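Local atomic coordinates of cellulose-binding protein (Saccharophagus degradans, PDB entry 2YHG), a protein that is a fragment with a nucleoside hydrolase-like domain from a larger, probably cellulose-binding protein and may hydrolyse glycosidic bonds. Residues K163-N166 and Q172-A175; R115-G120 and S285-V290. One frame throughout, in Å; residues are numbered along the deposited sequence.

Interaction 1 (K163-N166 and Q172-A175)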
loop_
_atom_site.group_PDB
_atom_site.type_symbol
_atom_site.label_atom_id
_atom_site.label_comp_id
_atom_site.label_asym_id
_atom_site.label_seq_id
_atom_site.Cartn_x
_atom_site.Cartn_y
_atom_site.Cartn_z
ATOM N N LYS A 163 14.119 -19.698 -7.255
ATOM C CA LYS A 163 15.313 -20.195 -6.588
ATOM C C LYS A 163 14.927 -21.024 -5.353
ATOM O O LYS A 163 15.506 -22.086 -5.114
ATOM C CB LYS A 163 16.240 -19.043 -6.191
ATOM C CG LYS A 163 17.450 -19.512 -5.343
ATOM C CD LYS A 163 18.370 -18.360 -5.055
ATOM C CE LYS A 163 19.593 -18.787 -4.306
ATOM N NZ LYS A 163 20.488 -17.603 -4.115
ATOM N N VAL A 164 13.980 -20.553 -4.561
ATOM C CA VAL A 164 13.514 -21.308 -3.404
ATOM C C VAL A 164 12.923 -22.656 -3.837
ATOM O O VAL A 164 13.273 -23.716 -3.267
ATOM C CB VAL A 164 12.507 -20.463 -2.594
ATOM C CG1 VAL A 164 11.822 -21.286 -1.523
ATOM C CG2 VAL A 164 13.195 -19.272 -1.984
ATOM N N GLN A 165 12.077 -22.654 -4.853
ATOM C CA GLN A 165 11.519 -23.890 -5.367
ATOM C C GLN A 165 12.601 -24.851 -5.837
ATOM O O GLN A 165 12.502 -26.056 -5.670
ATOM C CB GLN A 165 10.552 -23.574 -6.475
ATOM C CG GLN A 165 9.934 -24.804 -7.130
ATOM C CD GLN A 165 9.064 -24.406 -8.300
ATOM O OE1 GLN A 165 9.488 -23.670 -9.179
ATOM N NE2 GLN A 165 7.831 -24.852 -8.269
ATOM N N ASN A 166 13.670 -24.319 -6.400
ATOM C CA ASN A 166 14.745 -25.105 -7.000
ATOM C C ASN A 166 15.709 -25.676 -5.976
ATOM O O ASN A 166 16.484 -26.531 -6.307
ATOM C CB ASN A 166 15.530 -24.227 -7.999
ATOM C CG ASN A 166 16.588 -24.967 -8.746
ATOM O OD1 ASN A 166 17.776 -24.611 -8.688
ATOM N ND2 ASN A 166 16.157 -25.857 -9.602
ATOM N N GLN A 172 9.256 -26.331 2.802
ATOM C CA GLN A 172 9.969 -25.050 2.917
ATOM C C GLN A 172 9.474 -24.026 1.881
ATOM O O GLN A 172 9.304 -22.851 2.196
ATOM C CB GLN A 172 11.478 -25.237 2.752
ATOM C CG GLN A 172 12.118 -25.918 3.944
ATOM C CD GLN A 172 13.551 -26.282 3.715
ATOM O OE1 GLN A 172 13.939 -26.762 2.655
ATOM N NE2 GLN A 172 14.328 -26.181 4.766
ATOM N N LEU A 173 9.154 -24.505 0.694
ATOM C CA LEU A 173 8.580 -23.626 -0.342
ATOM C C LEU A 173 7.193 -23.147 0.073
ATOM O O LEU A 173 6.885 -21.940 -0.015
ATOM C CB LEU A 173 8.499 -24.385 -1.663
ATOM C CG LEU A 173 7.772 -23.659 -2.789
ATOM C CD1 LEU A 173 8.465 -22.353 -3.179
ATOM C CD2 LEU A 173 7.680 -24.659 -3.956
ATOM N N ASP A 174 6.378 -24.046 0.622
ATOM C CA ASP A 174 5.054 -23.642 1.049
ATOM C C ASP A 174 5.139 -22.616 2.157
ATOM O O ASP A 174 4.345 -21.673 2.220
ATOM C CB ASP A 174 4.240 -24.860 1.504
ATOM C CG ASP A 174 3.835 -25.764 0.349
ATOM O OD1 ASP A 174 3.651 -25.287 -0.781
ATOM O OD2 ASP A 174 3.618 -26.980 0.601
ATOM N N ALA A 175 6.082 -22.804 3.066
ATOM C CA ALA A 175 6.239 -21.845 4.155
ATOM C C ALA A 175 6.659 -20.468 3.637
ATOM O O ALA A 175 6.155 -19.451 4.087
ATOM C CB ALA A 175 7.267 -22.363 5.176
#
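The carboxamide of Q165 is the flat group beside L173, yet neither its faces nor its edges take up the leucine; the touching is left to the aliphatic stem below it. Q165 CG lies 3.9 Å from L173 CD2, and Q165 CB rests almost as near the same methyl. With CG anti to the backbone N (chi1 178°) and the chain extended beyond it, the amide is carried past the contact. The leucine's other branch, CD1, turns toward V164 and meets CG1 at 3.9 Å, while also sitting 4.0 Å from the backbone N of Q165. One forked side chain thus addresses two successive residues of the facing helix, its CG held anti to the backbone N (chi1 173°).

The two helices, 155-167 and 170-178, form a helical hairpin with a very short turn, and together they make the crossover between the parallel strands 146-150 and 180-185. F199 also touches Q165 and L173, and V164 packs in addition against I135 of helix 129-139. The side-chain contacts are between methyl and methylene groups, with the backbone of Q165 also close to CD1; stability therefore probably comes from van der Waals fit and exclusion of water rather than from any directional bond.

Interaction 2 (R115-G120 and S285-V290). With EDO (1,2-ethanediol), chain J.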
loop_
_atom_site.group_PDB
_atom_site.type_symbol
_atom_site.label_atom_id
_atom_site.label_comp_id
_atom_site.label_asym_id
_atom_site.label_seq_id
_atom_site.Cartn_x
_atom_site.Cartn_y
_atom_site.Cartn_z
ATOM N N ARG A 115 17.698 -7.755 -14.771
ATOM C CA ARG A 115 18.098 -6.762 -15.769
ATOM C C ARG A 115 17.448 -6.989 -17.118
ATOM O O ARG A 115 17.576 -6.135 -17.992
ATOM C CB ARG A 115 19.602 -6.712 -15.904
ATOM C CG ARG A 115 20.287 -6.250 -14.654
ATOM C CD ARG A 115 21.801 -6.212 -14.816
ATOM N NE ARG A 115 22.361 -7.542 -15.026
ATOM C CZ ARG A 115 23.520 -7.780 -15.624
ATOM N NH1 ARG A 115 24.210 -6.777 -16.113
ATOM N NH2 ARG A 115 24.032 -9.002 -15.620
ATOM N N GLY A 116 16.797 -8.132 -17.300
ATOM C CA GLY A 116 16.080 -8.470 -18.515
ATOM C C GLY A 116 14.631 -8.747 -18.238
ATOM O O GLY A 116 14.167 -8.690 -17.091
ATOM N N TYR A 117 13.888 -9.067 -19.302
ATOM C CA TYR A 117 12.436 -9.079 -19.261
ATOM C C TYR A 117 11.812 -10.432 -18.910
ATOM O O TYR A 117 12.135 -11.464 -19.493
ATOM C CB TYR A 117 11.894 -8.632 -20.626
ATOM C CG TYR A 117 10.400 -8.809 -20.731
ATOM C CD1 TYR A 117 9.537 -7.990 -20.013
ATOM C CD2 TYR A 117 9.844 -9.828 -21.474
ATOM C CE1 TYR A 117 8.155 -8.207 -20.018
ATOM C CE2 TYR A 117 8.472 -10.056 -21.506
ATOM C CZ TYR A 117 7.641 -9.265 -20.733
ATOM O OH TYR A 117 6.277 -9.495 -20.655
ATOM N N GLY A 118 10.855 -10.389 -17.994
ATOM C CA GLY A 118 9.926 -11.462 -17.780
ATOM C C GLY A 118 10.590 -12.767 -17.381
ATOM O O GLY A 118 11.673 -12.789 -16.795
ATOM N N MET A 119 9.900 -13.870 -17.658
ATOM C CA MET A 119 10.443 -15.188 -17.367
ATOM C C MET A 119 11.693 -15.471 -18.196
ATOM O O MET A 119 12.443 -16.381 -17.857
ATOM C CB MET A 119 9.395 -16.276 -17.592
ATOM C CG MET A 119 8.261 -16.249 -16.574
ATOM S SD MET A 119 8.805 -16.440 -14.834
ATOM C CE MET A 119 9.337 -18.134 -14.810
ATOM N N GLY A 120 11.954 -14.708 -19.246
ATOM C CA GLY A 120 13.199 -14.850 -19.988
ATOM C C GLY A 120 14.424 -14.427 -19.212
ATOM O O GLY A 120 15.533 -14.729 -19.646
ATOM N N SER A 285 0.863 -8.499 -24.661
ATOM C CA SER A 285 -0.254 -9.161 -25.280
ATOM C C SER A 285 0.085 -10.592 -25.696
ATOM O O SER A 285 1.152 -10.881 -26.193
ATOM C CB SER A 285 -0.725 -8.350 -26.469
ATOM O OG SER A 285 0.310 -8.196 -27.384
ATOM N N GLY A 286 -0.862 -11.481 -25.447
ATOM C CA GLY A 286 -0.712 -12.881 -25.837
ATOM C C GLY A 286 0.043 -13.725 -24.824
ATOM O O GLY A 286 0.012 -14.949 -24.931
ATOM N N GLU A 287 0.791 -13.109 -23.901
ATOM C CA GLU A 287 1.677 -13.853 -23.011
ATOM C C GLU A 287 0.932 -14.472 -21.843
ATOM O O GLU A 287 1.340 -15.531 -21.370
ATOM C CB GLU A 287 2.792 -12.969 -22.517
ATOM C CG GLU A 287 3.709 -12.479 -23.628
ATOM C CD GLU A 287 4.788 -11.556 -23.171
ATOM O OE1 GLU A 287 5.083 -11.479 -21.960
ATOM O OE2 GLU A 287 5.386 -10.883 -24.037
ATOM N N ASP A 288 -0.104 -13.822 -21.330
ATOM C CA ASP A 288 -0.817 -14.377 -20.182
ATOM C C ASP A 288 -1.527 -15.694 -20.542
ATOM O O ASP A 288 -1.637 -16.579 -19.687
ATOM C CB ASP A 288 -1.931 -13.426 -19.713
ATOM C CG ASP A 288 -1.454 -12.145 -19.009
ATOM O OD1 ASP A 288 -0.853 -12.233 -17.920
ATOM O OD2 ASP A 288 -1.766 -11.062 -19.553
ATOM N N ALA A 289 -2.054 -15.797 -21.753
ATOM C CA ALA A 289 -2.987 -16.845 -22.094
ATOM C C ALA A 289 -2.382 -18.232 -21.958
ATOM O O ALA A 289 -3.119 -19.214 -21.731
ATOM C CB ALA A 289 -3.531 -16.655 -23.510
ATOM N N VAL A 290 -1.071 -18.357 -22.117
ATOM C CA VAL A 290 -0.444 -19.666 -22.013
ATOM C C VAL A 290 -0.567 -20.249 -20.605
ATOM O O VAL A 290 -0.445 -21.465 -20.447
ATOM C CB VAL A 290 1.012 -19.666 -22.483
ATOM C CG1 VAL A 290 1.113 -19.141 -23.909
ATOM C CG2 VAL A 290 1.927 -18.921 -21.495
HETATM C C1 EDO J . 19.823 -11.001 -13.780
HETATM O O1 EDO J . 19.487 -10.057 -14.781
HETATM C C2 EDO J . 20.524 -10.317 -12.642
HETATM O O2 EDO J . 21.697 -9.672 -13.137
#
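Y117 and E287 reach each other from opposite directions, out of two loops far apart in sequence, and the tyrosine can be followed outward from its backbone. Its CB already points toward the 285-290 segment, and with CG anti to the backbone N (chi1 172°) the ring extends along that course. Other parts of the chain touch the side chain: C68, D189 and N190, with K71 in a cation-pi interaction. Further out, one edge approaches the glutamate, with CE2 3.7 Å from E287 OE1 and CZ 3.6 Å from the same oxygen. At the tip, OH donates a hydrogen bond of 2.7 Å to E287 OE1. That oxygen lies in the plane of the ring and is met on its syn side, 18° out of the carboxylate plane; ring and carboxylate are turned 65° apart. N190 ND2 also bonds to OE1, so two donors grip one carboxylate oxygen and help fix its rotation.

The 115-120 loop follows strand 110-112, at the edge of the parallel sheet of the nucleoside hydrolase-like domain, whose strand order 3-2-1-4-5-6 is Rossmann-like. The side chains of Y117 and of the calcium ligand D36, just after strand 30-35, are about 9 Å apart. The disulfide between C68, which Y117 touches, and C283, two residues before segment 285-290 in the same loop, ties this region covalently.

At the other end of the first segment, R115 holds a 1,2-ethanediol molecule, probably from the crystallisation liquor. Its backbone N bonds almost straight to O1 of the diol at 2.9 Å. The side chain bends at chi3 and brings NE within 2.9 Å of O2, a more angled bond at the guanidinium edge, while D121 OD2 binds the diol as well.

Overall arrangement
Followed from the N terminus, the chain first passes through strands 30-35 and 58-64, then edge strand 110-112 and the loop holding 115-120, whose partner comes much later in the sequence. It then runs through helix 129-139 and strand 146-150 into helix 155-167, where interaction 1 closes a loop of only five residues onto helix 170-178. Strands 180-185 and 203-207 complete the parallel sheet before the chain reaches 285-290, and interaction 2 closes over 164 intervening residues. Interaction 1 is therefore nested inside interaction 2: a local helical hairpin within a long-range link between loops. The two do not touch; their centres are 22 Å apart and their nearest atoms about 8 Å.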